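Local coordinates for protein Lys-gingipain W83 (Porphyromonas gingivalis, PDB 4ITC) that cleaves proteins after lysine as a secreted cysteine protease of periodontal bacteria, here represented by its K1 cleaved adhesin domain, a calcium-binding beta sandwich, at residues P34-A37 with G43-Y46; H26-G31 with I162-V167; S98-G101 with S105-T108; G75-W80 with V149-F154; T2-S7 with A14-I19. All coordinates share one frame; numbering follows the deposited sequence.

Contact 1: P34-A37 with G43-Y46; sequences PGIA and GCVY. With CA (calcium ion), chain C.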
# COMPACT_ATOMS: atom_id res chain seq x y z
N PRO A 34 3.04 17.12 8.40
CA PRO A 34 3.32 17.67 7.09
C PRO A 34 4.28 16.84 6.28
O PRO A 34 4.43 17.06 5.08
CB PRO A 34 3.95 19.03 7.42
CG PRO A 34 4.62 18.80 8.72
CD PRO A 34 3.83 17.78 9.46
N GLY A 35 4.93 15.86 6.91
CA GLY A 35 5.93 15.10 6.18
C GLY A 35 5.34 14.25 5.09
O GLY A 35 5.84 14.20 3.99
N ILE A 36 4.31 13.51 5.46
CA ILE A 36 3.75 12.49 4.60
C ILE A 36 2.24 12.53 4.72
O ILE A 36 1.63 11.69 5.41
CB ILE A 36 4.29 11.08 4.95
CG1 ILE A 36 5.82 11.07 5.14
CG2 ILE A 36 3.85 10.04 3.90
CD1 ILE A 36 6.37 9.78 5.63
N ALA A 37 1.64 13.54 4.06
CA ALA A 37 0.21 13.76 4.11
C ALA A 37 -0.53 12.65 3.38
O ALA A 37 -0.07 12.19 2.35
CB ALA A 37 -0.13 15.10 3.45
N GLY A 43 -3.36 11.56 7.55
CA GLY A 43 -2.64 10.32 7.80
C GLY A 43 -2.73 9.31 6.68
O GLY A 43 -3.69 9.28 5.92
N CYS A 44 -1.67 8.54 6.54
CA CYS A 44 -1.62 7.44 5.55
C CYS A 44 -0.62 6.42 6.02
O CYS A 44 -0.18 6.48 7.17
CB CYS A 44 -1.26 7.95 4.19
SG CYS A 44 0.39 8.61 3.99
N VAL A 45 -0.29 5.44 5.17
CA VAL A 45 0.81 4.54 5.43
C VAL A 45 1.79 4.59 4.27
O VAL A 45 1.44 4.97 3.17
CB VAL A 45 0.35 3.07 5.66
CG1 VAL A 45 -0.51 3.02 6.91
CG2 VAL A 45 -0.40 2.55 4.46
N TYR A 46 3.03 4.22 4.56
CA TYR A 46 4.07 4.25 3.55
C TYR A 46 5.10 3.17 3.78
O TYR A 46 5.24 2.61 4.89
CB TYR A 46 4.75 5.61 3.48
CG TYR A 46 5.66 5.91 4.65
CD1 TYR A 46 5.14 6.35 5.86
CD2 TYR A 46 7.02 5.78 4.54
CE1 TYR A 46 5.96 6.66 6.91
CE2 TYR A 46 7.87 6.08 5.59
CZ TYR A 46 7.33 6.52 6.79
OH TYR A 46 8.17 6.83 7.86
CA CA C . -5.94 9.07 5.37
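Cys44 SG is approached by two carbonyl oxygens and a methyl of the loop 34-37: Ile36 O lies 3.6 Å from Cys44 SG, Ile36 CG2 meets the same sulfur at 3.7 Å, and Ala37 O stands farther off. With SG placed between its own backbone N and carbonyl carbon (chi1 66°), Cys44 turns the sulfur to the loop while its peptide stays in strand 43-48. Two residues on, Tyr46 projects to the same side, and Val45 between them points the other way, as strand alternation requires. The extended arm of Ile36 lays its tip over one face of the Tyr46 ring. Its CD1 is 3.6 Å from the ring centroid of Tyr46, 18° off the normal, a CH-pi contact displaced toward the rim at Tyr46 CE1. The two side chains cross nearly at right angles, and CD1 is the atom of Ile36 that meets the ring. Tyr161 of the neighbouring strand meets the Tyr46 ring as well and also packs on Ile36. At the start of the strand Gly43 O binds a calcium ion at 2.3 Å, together with Ser7, Glu9, Ser41, Asp165 and Glu166. The contact thus folds the loop that joins antiparallel strands 29-32 and 43-48 against the second of them, beside a calcium site of the cleaved adhesin beta sandwich.

Contact 2: H26-G31 with I162-V167; sequences HGWKPG and IDLDEV. With CA (calcium ion), chain C; CA (calcium ion), chain B.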
# COMPACT_ATOMS: atom_id res chain seq x y z
N HIS A 26 12.56 -2.66 8.41
CA HIS A 26 11.77 -1.58 7.83
C HIS A 26 10.55 -2.17 7.14
O HIS A 26 10.69 -3.02 6.29
CB HIS A 26 12.57 -0.82 6.77
CG HIS A 26 13.81 -0.21 7.30
ND1 HIS A 26 13.85 1.05 7.84
CD2 HIS A 26 15.08 -0.68 7.34
CE1 HIS A 26 15.08 1.31 8.25
NE2 HIS A 26 15.85 0.28 7.94
N GLY A 27 9.36 -1.75 7.56
CA GLY A 27 8.11 -2.24 6.96
C GLY A 27 7.20 -1.09 6.63
O GLY A 27 7.60 0.09 6.62
N TRP A 28 5.92 -1.42 6.45
CA TRP A 28 4.90 -0.39 6.28
C TRP A 28 4.78 0.39 7.60
O TRP A 28 4.79 -0.23 8.68
CB TRP A 28 3.53 -1.00 5.93
CG TRP A 28 3.45 -1.52 4.52
CD1 TRP A 28 3.69 -2.80 4.07
CD2 TRP A 28 3.06 -0.76 3.38
NE1 TRP A 28 3.51 -2.85 2.71
CE2 TRP A 28 3.10 -1.62 2.26
CE3 TRP A 28 2.71 0.58 3.19
CZ2 TRP A 28 2.78 -1.19 0.98
CZ3 TRP A 28 2.39 1.02 1.92
CH2 TRP A 28 2.45 0.13 0.81
N LYS A 29 4.68 1.70 7.50
CA LYS A 29 4.75 2.62 8.66
C LYS A 29 3.65 3.66 8.52
O LYS A 29 3.23 4.00 7.43
CB LYS A 29 6.09 3.36 8.63
CG LYS A 29 7.27 2.52 8.96
CD LYS A 29 8.55 3.27 8.63
CE LYS A 29 9.77 2.41 8.83
NZ LYS A 29 11.00 3.23 8.67
N PRO A 30 3.19 4.20 9.63
CA PRO A 30 2.27 5.33 9.60
C PRO A 30 2.96 6.62 9.17
O PRO A 30 4.05 6.94 9.67
CB PRO A 30 1.84 5.44 11.08
CG PRO A 30 2.98 4.89 11.83
CD PRO A 30 3.58 3.81 10.99
N GLY A 31 2.30 7.37 8.30
CA GLY A 31 2.78 8.66 7.86
C GLY A 31 1.73 9.69 8.17
O GLY A 31 0.54 9.40 8.16
N ILE A 162 6.51 4.47 -1.34
CA ILE A 162 5.16 4.33 -1.79
C ILE A 162 4.23 4.66 -0.62
O ILE A 162 4.43 4.18 0.50
CB ILE A 162 4.87 2.91 -2.38
CG1 ILE A 162 3.44 2.84 -2.94
CG2 ILE A 162 5.18 1.78 -1.42
CD1 ILE A 162 3.20 1.56 -3.71
N ASP A 163 3.20 5.44 -0.90
CA ASP A 163 2.21 5.81 0.08
C ASP A 163 0.86 5.19 -0.32
O ASP A 163 0.51 5.18 -1.49
CB ASP A 163 2.01 7.31 0.12
CG ASP A 163 3.26 8.14 0.40
OD1 ASP A 163 4.35 7.66 0.79
OD2 ASP A 163 3.09 9.41 0.20
N LEU A 164 0.07 4.82 0.67
CA LEU A 164 -1.19 4.12 0.51
C LEU A 164 -2.18 4.72 1.50
O LEU A 164 -1.83 5.00 2.66
CB LEU A 164 -1.00 2.61 0.80
CG LEU A 164 -2.25 1.76 0.96
CD1 LEU A 164 -2.84 1.52 -0.41
CD2 LEU A 164 -1.92 0.40 1.59
N ASP A 165 -3.43 4.95 1.04
CA ASP A 165 -4.44 5.57 1.91
C ASP A 165 -5.84 5.16 1.54
O ASP A 165 -6.10 4.66 0.42
CB ASP A 165 -4.30 7.10 1.88
CG ASP A 165 -4.85 7.79 3.13
OD1 ASP A 165 -5.18 7.12 4.13
OD2 ASP A 165 -4.91 9.04 3.12
N GLU A 166 -6.74 5.34 2.51
CA GLU A 166 -8.20 5.35 2.31
C GLU A 166 -8.65 4.04 1.65
O GLU A 166 -9.16 4.03 0.54
CB GLU A 166 -8.58 6.56 1.49
CG GLU A 166 -8.22 7.88 2.20
CD GLU A 166 -8.82 8.07 3.57
OE1 GLU A 166 -8.09 8.68 4.40
OE2 GLU A 166 -9.96 7.57 3.83
N VAL A 167 -8.45 2.97 2.38
CA VAL A 167 -8.80 1.62 1.92
C VAL A 167 -10.23 1.35 2.26
O VAL A 167 -10.63 1.48 3.40
CB VAL A 167 -7.94 0.57 2.60
CG1 VAL A 167 -8.43 -0.85 2.27
CG2 VAL A 167 -6.47 0.77 2.20
CA CA C . -5.94 9.07 5.37
CA CA B . 11.60 -4.70 4.98
O HOH W 1 12.50 -3.00 3.49
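Trp28 reaches Ile162 and Leu164 because its CG lies beside its own backbone N (chi1 -74°) and its indole is turned across the CB-CG bond (chi2 93°), which carries the six-membered ring into the interior of the beta sandwich. There it meets two residues from the same face of strand 161-171, a strand running down the middle of one sheet. Trp28 CH2 touches Ile162 CG2 at 3.9 Å, and Trp28 CZ3 lies equally far from Leu164 CB. Leu164 crosses the indole at about a right angle, Ile162 more slantwise. Asp163, between them, points its side chain away. All three touching residues are buried, and His153 of the opposing sheet also packs on Trp28 and Ile162.

Each segment carries a calcium ligand. Ahead of the tryptophan, His26 O binds one ion at 2.3 Å, joined by water 1, Asn62 and the three aspartates Asp20, Asp22 and Asp24 of a DxDxDG loop. Strand 161-171 serves the second ion. Glu166 has a left-handed backbone (phi 57°), which breaks the strand's alternation, and its side chain binds the same metal as that of its neighbour Asp165. Glu166 N also makes a weak hydrogen bond to Asp165 OD1. Asp165 grips the ion with both oxygens, OD1 at 2.4 Å and OD2 at 2.5 Å, whereas Glu166 uses OE1 alone, at 2.4 Å.

Contact 3: S98-G101 with S105-T108; sequences SSTG and SNFT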
# COMPACT_ATOMS: atom_id res chain seq x y z
N SER A 98 -6.11 -13.67 -0.13
CA SER A 98 -6.03 -15.03 0.36
C SER A 98 -7.39 -15.50 0.85
O SER A 98 -8.10 -14.75 1.51
CB SER A 98 -5.05 -15.10 1.50
OG SER A 98 -5.16 -16.32 2.21
N SER A 99 -7.70 -16.76 0.55
CA SER A 99 -8.87 -17.45 1.06
C SER A 99 -8.60 -18.25 2.32
O SER A 99 -9.57 -18.71 2.98
CB SER A 99 -9.44 -18.41 -0.01
OG SER A 99 -8.51 -19.42 -0.35
N THR A 100 -7.32 -18.36 2.68
CA THR A 100 -6.88 -19.27 3.77
C THR A 100 -6.30 -18.46 4.91
O THR A 100 -7.02 -17.86 5.71
CB THR A 100 -5.91 -20.32 3.21
OG1 THR A 100 -4.83 -19.69 2.56
CG2 THR A 100 -6.60 -21.22 2.17
N GLY A 101 -4.99 -18.36 4.94
CA GLY A 101 -4.33 -17.68 6.03
C GLY A 101 -3.77 -16.31 5.68
O GLY A 101 -3.98 -15.79 4.61
N SER A 105 3.21 -16.41 2.57
CA SER A 105 3.07 -17.51 1.62
C SER A 105 1.65 -17.81 1.17
O SER A 105 1.46 -18.48 0.15
CB SER A 105 3.66 -18.77 2.22
OG SER A 105 2.96 -19.13 3.41
N ASN A 106 0.65 -17.31 1.91
CA ASN A 106 -0.76 -17.45 1.53
C ASN A 106 -1.22 -16.48 0.46
O ASN A 106 -2.33 -16.63 -0.07
CB ASN A 106 -1.65 -17.27 2.76
CG ASN A 106 -1.38 -18.32 3.81
OD1 ASN A 106 -1.15 -18.01 4.98
ND2 ASN A 106 -1.41 -19.57 3.39
N PHE A 107 -0.40 -15.47 0.16
CA PHE A 107 -0.79 -14.44 -0.81
C PHE A 107 -0.18 -14.72 -2.16
O PHE A 107 0.93 -14.32 -2.43
CB PHE A 107 -0.37 -13.07 -0.28
CG PHE A 107 -1.17 -12.68 0.92
CD1 PHE A 107 -2.52 -12.35 0.80
CD2 PHE A 107 -0.61 -12.75 2.19
CE1 PHE A 107 -3.28 -12.05 1.93
CE2 PHE A 107 -1.37 -12.45 3.31
CZ PHE A 107 -2.69 -12.08 3.17
N THR A 108 -0.90 -15.46 -2.99
CA THR A 108 -0.37 -15.81 -4.30
C THR A 108 -1.23 -15.31 -5.46
O THR A 108 -0.72 -15.18 -6.60
CB THR A 108 -0.21 -17.33 -4.41
OG1 THR A 108 -1.45 -17.97 -4.12
CG2 THR A 108 0.85 -17.82 -3.38
O HOH W 2 -4.85 -18.33 -0.15
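Asn106 turns its amide against the backbone of Gly101, with its CG beside its own backbone N (chi1 -62°) so that the group leans over the turn 98-101. Asn106 OD1 comes within 3.2 Å of Gly101 C, but its hydrogen bond is with Asp103 N, which anchors the amide. The other end of the amide, ND2, lies 3.5 Å from Thr100 OG1, the two side chains meeting at a slant. Phe107 approaches from the next position and presents CE1 to Ser98 CB at 3.6 Å; its ring also packs on Tyr148 and Ala150. Ser98 keeps its hydroxyl clear of the ring and uses it within its own turn. Ser98 OG accepts from Thr100 N at 3.0 Å and donates to Gly101 O at 2.7 Å, in the carbonyl plane on a lone pair. Water 2 ties the segments together, donating to Asn106 O and hydrogen-bonded to Thr100 OG1. The Ser98 hydroxyl bound to the amide two residues on makes an ST turn, which here ends strand 92-98 and starts the loop to the outermost strand 109-115.

Contact 4: G75-W80 with V149-F154; sequences GKLTFW and VAFRHF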
# COMPACT_ATOMS: atom_id res chain seq x y z
N GLY A 75 -16.34 -8.99 -3.20
CA GLY A 75 -16.50 -7.58 -2.89
C GLY A 75 -15.65 -6.72 -3.77
O GLY A 75 -15.05 -7.23 -4.76
N LYS A 76 -15.62 -5.42 -3.44
CA LYS A 76 -14.92 -4.42 -4.22
C LYS A 76 -13.99 -3.70 -3.27
O LYS A 76 -14.42 -3.23 -2.19
CB LYS A 76 -15.89 -3.39 -4.86
N LEU A 77 -12.73 -3.61 -3.68
CA LEU A 77 -11.70 -2.87 -2.94
C LEU A 77 -11.35 -1.61 -3.71
O LEU A 77 -11.08 -1.65 -4.93
CB LEU A 77 -10.43 -3.74 -2.80
CG LEU A 77 -9.11 -3.05 -2.43
CD1 LEU A 77 -9.14 -2.47 -1.02
CD2 LEU A 77 -7.91 -4.02 -2.57
N THR A 78 -11.29 -0.49 -3.00
CA THR A 78 -10.71 0.73 -3.54
C THR A 78 -9.68 1.26 -2.56
O THR A 78 -9.79 1.09 -1.39
CB THR A 78 -11.76 1.81 -3.83
OG1 THR A 78 -12.41 2.20 -2.63
CG2 THR A 78 -12.81 1.25 -4.82
N PHE A 79 -8.66 1.92 -3.12
CA PHE A 79 -7.63 2.55 -2.29
C PHE A 79 -6.94 3.56 -3.15
O PHE A 79 -7.12 3.59 -4.37
CB PHE A 79 -6.62 1.52 -1.73
CG PHE A 79 -5.88 0.75 -2.77
CD1 PHE A 79 -6.42 -0.39 -3.30
CD2 PHE A 79 -4.62 1.13 -3.19
CE1 PHE A 79 -5.76 -1.13 -4.26
CE2 PHE A 79 -3.93 0.39 -4.13
CZ PHE A 79 -4.51 -0.74 -4.67
N TRP A 80 -6.14 4.40 -2.50
CA TRP A 80 -5.36 5.46 -3.15
C TRP A 80 -3.87 5.16 -2.94
O TRP A 80 -3.47 4.72 -1.85
CB TRP A 80 -5.72 6.82 -2.53
CG TRP A 80 -7.12 7.24 -2.85
CD1 TRP A 80 -8.24 6.86 -2.19
CD2 TRP A 80 -7.54 8.12 -3.91
NE1 TRP A 80 -9.34 7.43 -2.76
CE2 TRP A 80 -8.95 8.20 -3.82
CE3 TRP A 80 -6.89 8.79 -4.94
CZ2 TRP A 80 -9.70 8.96 -4.69
CZ3 TRP A 80 -7.65 9.58 -5.82
CH2 TRP A 80 -9.02 9.67 -5.67
N VAL A 149 -6.79 -9.41 2.49
CA VAL A 149 -6.15 -8.69 1.42
C VAL A 149 -4.79 -8.21 1.89
O VAL A 149 -4.67 -7.68 2.99
CB VAL A 149 -7.02 -7.52 0.97
CG1 VAL A 149 -6.29 -6.57 0.02
CG2 VAL A 149 -8.31 -8.04 0.34
N ALA A 150 -3.79 -8.36 1.02
CA ALA A 150 -2.43 -7.89 1.29
C ALA A 150 -1.99 -6.90 0.27
O ALA A 150 -2.21 -7.07 -0.93
CB ALA A 150 -1.45 -9.05 1.31
N PHE A 151 -1.34 -5.85 0.75
CA PHE A 151 -0.60 -4.88 -0.06
C PHE A 151 0.88 -5.15 0.11
O PHE A 151 1.39 -5.11 1.25
CB PHE A 151 -0.92 -3.46 0.42
CG PHE A 151 -2.40 -3.10 0.35
CD1 PHE A 151 -3.24 -3.38 1.40
CD2 PHE A 151 -2.92 -2.55 -0.80
CE1 PHE A 151 -4.59 -3.09 1.34
CE2 PHE A 151 -4.27 -2.22 -0.85
CZ PHE A 151 -5.10 -2.50 0.19
N ARG A 152 1.58 -5.44 -0.98
CA ARG A 152 2.95 -5.88 -0.92
C ARG A 152 3.83 -4.92 -1.69
O ARG A 152 3.63 -4.68 -2.88
CB ARG A 152 3.09 -7.25 -1.56
CG ARG A 152 4.44 -7.92 -1.41
CD ARG A 152 4.48 -9.22 -2.23
NE ARG A 152 5.79 -9.84 -2.12
CZ ARG A 152 6.20 -10.83 -2.87
NH1 ARG A 152 5.44 -11.31 -3.84
NH2 ARG A 152 7.41 -11.33 -2.64
N HIS A 153 4.81 -4.34 -1.00
CA HIS A 153 5.86 -3.49 -1.63
C HIS A 153 7.08 -4.33 -1.82
O HIS A 153 7.66 -4.77 -0.85
CB HIS A 153 6.16 -2.31 -0.72
CG HIS A 153 7.13 -1.34 -1.29
ND1 HIS A 153 7.88 -0.49 -0.49
CD2 HIS A 153 7.37 -0.97 -2.56
CE1 HIS A 153 8.58 0.32 -1.26
NE2 HIS A 153 8.29 0.04 -2.53
N PHE A 154 7.44 -4.59 -3.08
CA PHE A 154 8.48 -5.59 -3.38
C PHE A 154 9.02 -5.33 -4.76
O PHE A 154 8.46 -4.51 -5.48
CB PHE A 154 7.96 -7.06 -3.25
CG PHE A 154 7.05 -7.51 -4.38
CD1 PHE A 154 5.84 -6.87 -4.63
CD2 PHE A 154 7.41 -8.55 -5.19
CE1 PHE A 154 5.02 -7.26 -5.65
CE2 PHE A 154 6.57 -8.96 -6.23
CZ PHE A 154 5.40 -8.29 -6.47
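Face-to-face packing of the two sheets of a concanavalin-like beta sandwich brings strand 75-83 over strand 148-153. The axes of 75-80 and 149-153 pass 11.0 Å apart at a crossing angle of -29°, too far for backbone bonding, so side chains alone bridge the gap. Phe79 and Phe151 form a T-shaped pair: ring centroids lie 5.1 Å apart, the planes stand at 81°, and the edge of Phe151 faces the flat of Phe79. Phe151 CE2 sits over the middle of the Phe79 ring, 3.7 Å from Phe79 CD1. The CG of Phe79 is held between its own backbone N and carbonyl carbon (chi1 60°), and the ring thereby turns its flat to the incoming edge. Both rings are buried; Leu164 and Val95, one from each sheet, also pack on Phe79. On the far side of strand 148-153 the guanidinium of Arg152 lies against the Phe154 ring and forms a salt bridge with Asp61. Farther along the interface Leu77 and Val149 reach for each other tip to tip, Leu77 CD2 to Val149 CG1 at 4.0 Å, while the second methyl of the leucine, Leu77 CD1, approaches the edge of the Phe151 ring at CZ, 4.2 Å away.

Contact 5: T2-S7 with A14-I19; sequences TTLSES and ASWKTI. With CA (calcium ion), chain C; GAI (guanidine), chain G; GOL (glycerol), chain H.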
# COMPACT_ATOMS: atom_id res chain seq x y z
N THR A 2 -18.60 -8.17 5.00
CA THR A 2 -17.70 -7.08 5.45
C THR A 2 -17.79 -5.77 4.68
O THR A 2 -17.68 -5.75 3.45
CB THR A 2 -16.21 -7.53 5.35
OG1 THR A 2 -15.88 -8.42 6.42
CG2 THR A 2 -15.27 -6.33 5.42
N THR A 3 -17.95 -4.67 5.41
CA THR A 3 -17.58 -3.37 4.93
C THR A 3 -16.37 -3.10 5.80
O THR A 3 -16.34 -3.47 7.01
CB THR A 3 -18.66 -2.28 5.14
OG1 THR A 3 -19.94 -2.88 5.10
CG2 THR A 3 -18.60 -1.20 4.04
N LEU A 4 -15.33 -2.56 5.19
CA LEU A 4 -14.16 -2.12 5.92
C LEU A 4 -13.82 -0.76 5.34
O LEU A 4 -13.88 -0.57 4.14
CB LEU A 4 -13.00 -3.08 5.74
CG LEU A 4 -11.63 -2.64 6.29
CD1 LEU A 4 -10.85 -3.85 6.68
CD2 LEU A 4 -10.85 -1.80 5.29
N SER A 5 -13.51 0.19 6.21
CA SER A 5 -13.09 1.48 5.77
C SER A 5 -11.96 1.92 6.71
O SER A 5 -12.18 2.02 7.92
CB SER A 5 -14.27 2.47 5.81
OG SER A 5 -13.85 3.74 5.34
N GLU A 6 -10.76 2.15 6.17
CA GLU A 6 -9.64 2.54 6.99
C GLU A 6 -8.91 3.72 6.39
O GLU A 6 -8.38 3.67 5.28
CB GLU A 6 -8.67 1.40 7.25
CG GLU A 6 -7.49 1.79 8.13
CD GLU A 6 -7.90 2.40 9.48
OE1 GLU A 6 -8.66 1.70 10.22
OE2 GLU A 6 -7.49 3.54 9.84
N SER A 7 -8.93 4.82 7.16
CA SER A 7 -8.34 6.07 6.74
C SER A 7 -6.94 6.31 7.24
O SER A 7 -6.26 7.27 6.84
CB SER A 7 -9.25 7.24 7.15
OG SER A 7 -10.48 7.21 6.44
N ALA A 14 -3.87 -2.46 15.37
CA ALA A 14 -3.32 -3.77 15.67
C ALA A 14 -4.03 -4.93 15.01
O ALA A 14 -3.50 -6.03 14.96
CB ALA A 14 -3.28 -3.98 17.19
N SER A 15 -5.26 -4.72 14.54
CA SER A 15 -6.00 -5.75 13.83
C SER A 15 -5.45 -5.97 12.41
O SER A 15 -5.73 -7.01 11.82
CB SER A 15 -7.47 -5.38 13.75
OG SER A 15 -7.61 -4.06 13.25
N TRP A 16 -4.66 -5.03 11.90
CA TRP A 16 -3.96 -5.24 10.63
C TRP A 16 -2.67 -5.96 10.95
O TRP A 16 -2.13 -5.81 12.02
CB TRP A 16 -3.69 -3.91 9.91
CG TRP A 16 -4.91 -3.26 9.34
CD1 TRP A 16 -6.01 -2.79 10.04
CD2 TRP A 16 -5.14 -2.92 7.98
NE1 TRP A 16 -6.91 -2.23 9.19
CE2 TRP A 16 -6.39 -2.30 7.91
CE3 TRP A 16 -4.42 -3.13 6.81
CZ2 TRP A 16 -6.94 -1.86 6.70
CZ3 TRP A 16 -4.98 -2.67 5.60
CH2 TRP A 16 -6.20 -2.06 5.56
N LYS A 17 -2.17 -6.75 10.02
CA LYS A 17 -0.91 -7.45 10.20
C LYS A 17 0.14 -6.86 9.28
O LYS A 17 -0.17 -6.50 8.14
CB LYS A 17 -1.08 -8.94 9.90
CG LYS A 17 0.19 -9.76 9.97
CD LYS A 17 -0.16 -11.23 9.88
CE LYS A 17 1.06 -12.09 9.88
NZ LYS A 17 0.72 -13.53 9.74
N THR A 18 1.36 -6.73 9.77
CA THR A 18 2.47 -6.31 8.93
C THR A 18 3.49 -7.42 8.90
O THR A 18 3.73 -8.11 9.91
CB THR A 18 3.12 -4.98 9.36
OG1 THR A 18 3.46 -5.02 10.76
CG2 THR A 18 2.20 -3.81 9.06
N ILE A 19 4.07 -7.64 7.73
CA ILE A 19 5.15 -8.60 7.57
C ILE A 19 6.33 -7.92 6.88
O ILE A 19 6.24 -7.48 5.75
CB ILE A 19 4.78 -9.86 6.78
CG1 ILE A 19 3.46 -10.47 7.28
CG2 ILE A 19 5.94 -10.84 6.84
CD1 ILE A 19 2.97 -11.60 6.41
CA CA C . -5.94 9.07 5.37
C GAI G . 0.62 -3.32 12.80
N1 GAI G . 0.82 -4.45 12.28
N2 GAI G . -0.58 -2.96 13.27
N3 GAI G . 1.63 -2.45 12.89
C1 GOL H . -10.68 -2.36 11.29
O1 GOL H . -12.03 -2.87 11.28
C2 GOL H . -10.52 -1.49 10.05
O2 GOL H . -9.21 -0.87 10.06
C3 GOL H . -11.64 -0.43 9.95
O3 GOL H . -12.75 -0.80 9.10
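Glu6 leaves strand 3-6 toward Trp16, and its first carbon already meets the indole: Glu6 CB lies 3.7 Å from Trp16 CZ2. The next atom, Glu6 CG, stays beside the same ring carbon at 4.0 Å. There the chain bends (chi2 55°), bringing the carboxylate round with its plane 88° from that of the indole. At the tip the oxygens part company. Glu6 OE2 accepts from Phe8 N, whereas Glu6 OE1 takes a hydrogen bond of 2.6 Å from O2 of a glycerol, probably left by crystallisation. That hydroxyl O2 also receives Trp16 NE1 at 2.8 Å, nearly straight (169°) and in the plane of the indole, so a single glycerol oxygen links the two side chains. Leu4, two residues before Glu6 on the same side of the strand, adds a looser touch, CD2 to Trp16 CZ2 at 4.2 Å. The backbone of Trp16 meets a bound guanidine, whose N1 donates to Trp16 O at 3.3 Å and to Thr18 OG1 at 3.1 Å. At the other end, Ser7 O binds calcium at 2.4 Å. Strand 3-6 lies beside strand 161-171 in one sheet and strand 17-20 is outermost in the other; the contact joins these two sheets of the adhesin beta sandwich, with Trp16 also packing on Leu64 of strand 62-65.

How the contacts relate
From the N terminus, contact 5 closes first, a short loop carrying the chain from one sheet of the sandwich to the other. Contact 2 then opens at 26-31 and stays open until 162-167, so its loop encloses three others. Contact 1 closes early within it, around the calcium-side loop between strands 29-32 and 43-48. Contact 4 follows, joining the two sheets, and itself encloses contact 3, the turn beyond strand 92-98; Phe107 of contact 3 packs on Ala150 of contact 4. No two loops cross. Strand 161-171 is the common element: it pairs with one strand each of contacts 1, 4 and 5 (43-48, 75-83 and 3-6). Contacts 1, 2 and 5 also supply ligands to one calcium ion.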